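Local coordinates for Lin1840 protein (Listeria innocua serovar 6a, PDB 4ZO9), which probably hydrolyses terminal, non-reducing beta-D-glucosyl residues, releasing beta-D-glucose, as a member of glycosyl hydrolase family 3, at residues A[272-277]-A[299-304]. The protein carries 2 engineered substitutions. Residues are numbered along the deposited sequence; the frame is centred on the assembly and turned at random.
Sequences GAVAEV and DLEMMT. With BGC (beta-D-glucopyranose), chain C.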
ATOM      1  N   GLY A 272      24.373   4.954   9.182  1.00  8.55           N
ATOM      2  CA  GLY A 272      24.812   3.906   8.290  1.00  8.89           C
ATOM      3  C   GLY A 272      24.279   3.941   6.858  1.00  9.22           C
ATOM      4  O   GLY A 272      24.706   3.133   6.041  1.00  8.74           O
ATOM      5  N   ALA A 273      23.368   4.867   6.546  1.00 10.08           N
ATOM      6  CA  ALA A 273      22.714   4.854   5.265  1.00  9.13           C
ATOM      7  C   ALA A 273      23.675   4.932   4.035  1.00  9.93           C
ATOM      8  O   ALA A 273      23.316   4.468   2.923  1.00  7.35           O
ATOM      9  CB  ALA A 273      21.709   5.982   5.224  1.00  9.58           C
ATOM     10  N   VAL A 274      24.870   5.522   4.239  1.00 10.09           N
ATOM     11  CA  VAL A 274      25.865   5.593   3.168  1.00 11.47           C
ATOM     12  C   VAL A 274      26.333   4.172   2.791  1.00 11.90           C
ATOM     13  O   VAL A 274      26.282   3.795   1.606  1.00 15.47           O
ATOM     14  CB  VAL A 274      27.067   6.518   3.511  1.00 11.69           C
ATOM     15  CG1 VAL A 274      28.222   6.312   2.521  1.00 14.25           C
ATOM     16  CG2 VAL A 274      26.644   7.955   3.545  1.00  9.65           C
ATOM     17  N   ALA A 275      26.739   3.386   3.784  1.00 11.69           N
ATOM     18  CA  ALA A 275      27.202   1.989   3.584  1.00 12.82           C
ATOM     19  C   ALA A 275      26.038   1.099   3.150  1.00 11.63           C
ATOM     20  O   ALA A 275      26.203   0.206   2.375  1.00 12.84           O
ATOM     21  CB  ALA A 275      27.797   1.415   4.862  1.00 12.73           C
ATOM     22  N   GLU A 276      24.866   1.357   3.679  1.00 10.30           N
ATOM     23  CA  GLU A 276      23.670   0.514   3.405  1.00 10.05           C
ATOM     24  C   GLU A 276      23.233   0.549   1.951  1.00 10.82           C
ATOM     25  O   GLU A 276      22.487  -0.340   1.522  1.00 10.19           O
ATOM     26  CB  GLU A 276      22.520   0.948   4.335  1.00 10.13           C
ATOM     27  CG  GLU A 276      22.822   0.567   5.781  1.00 10.06           C
ATOM     28  CD  GLU A 276      21.924   1.146   6.835  1.00 10.84           C
ATOM     29  OE1 GLU A 276      20.870   1.723   6.504  1.00 12.92           O
ATOM     30  OE2 GLU A 276      22.242   0.928   8.034  1.00 11.47           O
ATOM     31  N   VAL A 277      23.714   1.524   1.150  1.00 12.31           N
ATOM     32  CA  VAL A 277      23.319   1.534  -0.282  1.00 12.60           C
ATOM     33  C   VAL A 277      23.828   0.263  -0.975  1.00 12.71           C
ATOM     34  O   VAL A 277      23.258  -0.138  -2.035  1.00 12.71           O
ATOM     35  CB  VAL A 277      23.787   2.726  -1.112  1.00 12.62           C
ATOM     36  CG1 VAL A 277      23.327   4.048  -0.501  1.00 13.62           C
ATOM     37  CG2 VAL A 277      25.274   2.672  -1.342  1.00 13.30           C
ATOM     38  N   ASP A 299      27.072  15.367   2.875  1.00 12.50           N
ATOM     39  CA  ASP A 299      28.270  15.996   3.445  1.00 12.29           C
ATOM     40  C   ASP A 299      28.896  15.287   4.597  1.00 12.04           C
ATOM     41  O   ASP A 299      30.056  15.576   4.924  1.00  9.64           O
ATOM     42  CB  ASP A 299      27.937  17.377   3.909  1.00 13.11           C
ATOM     43  CG  ASP A 299      27.450  18.227   2.787  1.00 13.97           C
ATOM     44  OD1 ASP A 299      27.986  18.039   1.682  1.00 13.60           O
ATOM     45  OD2 ASP A 299      26.514  19.054   2.999  1.00 17.58           O
ATOM     46  N   LEU A 300      28.133  14.402   5.237  1.00 10.31           N
ATOM     47  CA  LEU A 300      28.487  13.941   6.594  1.00 11.16           C
ATOM     48  C   LEU A 300      27.970  12.512   6.775  1.00 11.86           C
ATOM     49  O   LEU A 300      26.770  12.269   6.761  1.00 11.53           O
ATOM     50  CB  LEU A 300      27.956  14.909   7.676  1.00 10.49           C
ATOM     51  CG  LEU A 300      28.430  14.599   9.096  1.00 11.35           C
ATOM     52  CD1 LEU A 300      29.948  14.435   9.292  1.00 10.67           C
ATOM     53  CD2 LEU A 300      27.925  15.588  10.116  1.00 11.29           C
ATOM     54  N   GLU A 301      28.901  11.565   6.846  1.00 13.39           N
ATOM     55  CA  GLU A 301      28.581  10.161   6.924  1.00 13.05           C
ATOM     56  C   GLU A 301      28.436   9.773   8.401  1.00 14.03           C
ATOM     57  O   GLU A 301      29.401   9.838   9.127  1.00 11.71           O
ATOM     58  CB  GLU A 301      29.698   9.324   6.271  1.00 13.28           C
ATOM     59  CG  GLU A 301      29.345   7.815   6.245  1.00 14.65           C
ATOM     60  CD  GLU A 301      30.321   6.961   5.481  1.00 14.57           C
ATOM     61  OE1 GLU A 301      31.353   7.474   4.962  1.00 14.21           O
ATOM     62  OE2 GLU A 301      30.046   5.759   5.430  1.00 13.31           O
ATOM     63  N   MET A 302      27.228   9.370   8.813  1.00 14.69           N
ATOM     64  CA  MET A 302      26.981   9.032  10.202  1.00 13.11           C
ATOM     65  C   MET A 302      27.404   7.602  10.555  1.00 14.20           C
ATOM     66  O   MET A 302      26.716   6.630  10.180  1.00 10.88           O
ATOM     67  CB  MET A 302      25.511   9.223  10.561  1.00 13.25           C
ATOM     68  CG  MET A 302      25.145   8.911  12.010  1.00 11.78           C
ATOM     69  SD  MET A 302      23.382   9.069  12.338  1.00 11.14           S
ATOM     70  CE  MET A 302      23.158  10.821  12.301  1.00 10.23           C
ATOM     71  N   MET A 303      28.543   7.493  11.268  1.00 13.57           N
ATOM     72  CA  MET A 303      29.028   6.223  11.855  1.00 11.81           C
ATOM     73  C   MET A 303      29.342   5.038  10.913  1.00  9.48           C
ATOM     74  O   MET A 303      29.383   3.911  11.325  1.00  5.44           O
ATOM     75  CB  MET A 303      28.080   5.773  12.945  1.00 11.79           C
ATOM     76  CG  MET A 303      28.431   6.309  14.312  1.00 12.31           C
ATOM     77  SD  MET A 303      30.090   5.847  14.897  1.00 16.32           S
ATOM     78  CE  MET A 303      29.786   4.234  15.599  1.00 17.11           C
ATOM     79  N   THR A 304      29.575   5.307   9.619  1.00 13.05           N
ATOM     80  CA  THR A 304      30.210   4.278   8.752  1.00 11.80           C
ATOM     81  C   THR A 304      31.457   4.890   8.115  1.00 11.38           C
ATOM     82  O   THR A 304      31.700   6.064   8.273  1.00 13.21           O
ATOM     83  CB  THR A 304      29.259   3.684   7.687  1.00 11.30           C
ATOM     84  OG1 THR A 304      28.473   4.709   7.092  1.00 12.01           O
ATOM     85  CG2 THR A 304      28.336   2.660   8.330  1.00 11.66           C
TER
HETATM   86  C2  BGC C   2      17.456   7.160  13.387  0.50  8.26           C
HETATM   87  C3  BGC C   2      17.411   8.646  13.027  0.50  8.19           C
HETATM   88  C4  BGC C   2      18.325   9.359  13.995  0.50  7.76           C
HETATM   89  C5  BGC C   2      19.775   9.077  13.568  0.50  8.44           C
HETATM   90  C6  BGC C   2      20.742   9.503  14.662  0.50  8.81           C
HETATM   91  C1  BGC C   2      18.930   6.662  13.450  0.50  8.52           C
HETATM   92  O2  BGC C   2      16.701   6.388  12.450  0.50  8.59           O
HETATM   93  O3  BGC C   2      16.091   9.172  13.137  0.50  7.55           O
HETATM   94  O4  BGC C   2      18.051  10.713  13.965  0.50  5.00           O
HETATM   95  O5  BGC C   2      19.952   7.653  13.134  0.50  9.01           O
HETATM   96  O6  BGC C   2      20.545   8.607  15.748  0.50 10.35           O
HETATM   97  O   HOH W   1      26.325   6.211   6.789  1.00  8.64           O
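Gly272 N donates an almost straight hydrogen bond to Met302 O (3.0 Å, N-H...O 164°), pinning the turn that leads into helix 273-279 to the end of strand 301-302. Glycine suits this turn because its phi is positive (70°) and because, with no side chain, it leaves room for Glu276 OE2. Across the contact, Thr304 CG2 packs against Gly272 CA at 3.7 Å. The same methyl rests against Ala275 CB, also at 3.7 Å, where the small alanine lets helix and loop come close. Thr304 thus has two uses: CG2 packs, while OG1 donates to Glu301 OE2 and accepts from a water. That water in turn accepts from Val274 N (3.0 Å) and donates weakly to Met302 O, bridging the segments and satisfying an amide in the first turn of the helix.

Both segments belong to the TIM-barrel domain. Backbone bonds from 299-303 to Leu267 and Ser269 on one side, and to Cys22 and Gln24 on the other, insert the eighth strand between the seventh and the first, closing the barrel.

Glu301 CG lies anti to the backbone N (chi1 -176°), and the extended chain crosses Val274 at about a right angle. Glu301 CG meets Val274 CB and CG2, each at 3.8 Å, while Glu301 OE2 lies 3.5 Å from Val274 CG1. Thr304 OG1 meets OE2 on the anti side of the carboxylate; Cys306 N and Tyr307 N, at the start of helix 306-316, donate to OE2 and OE1. These amides would favour a negative charge on the buried group. Met302, by contrast, sends its flexible thioether into the sugar pocket, where SD lies 3.5 Å from C6 of the bound beta-D-glucopyranose.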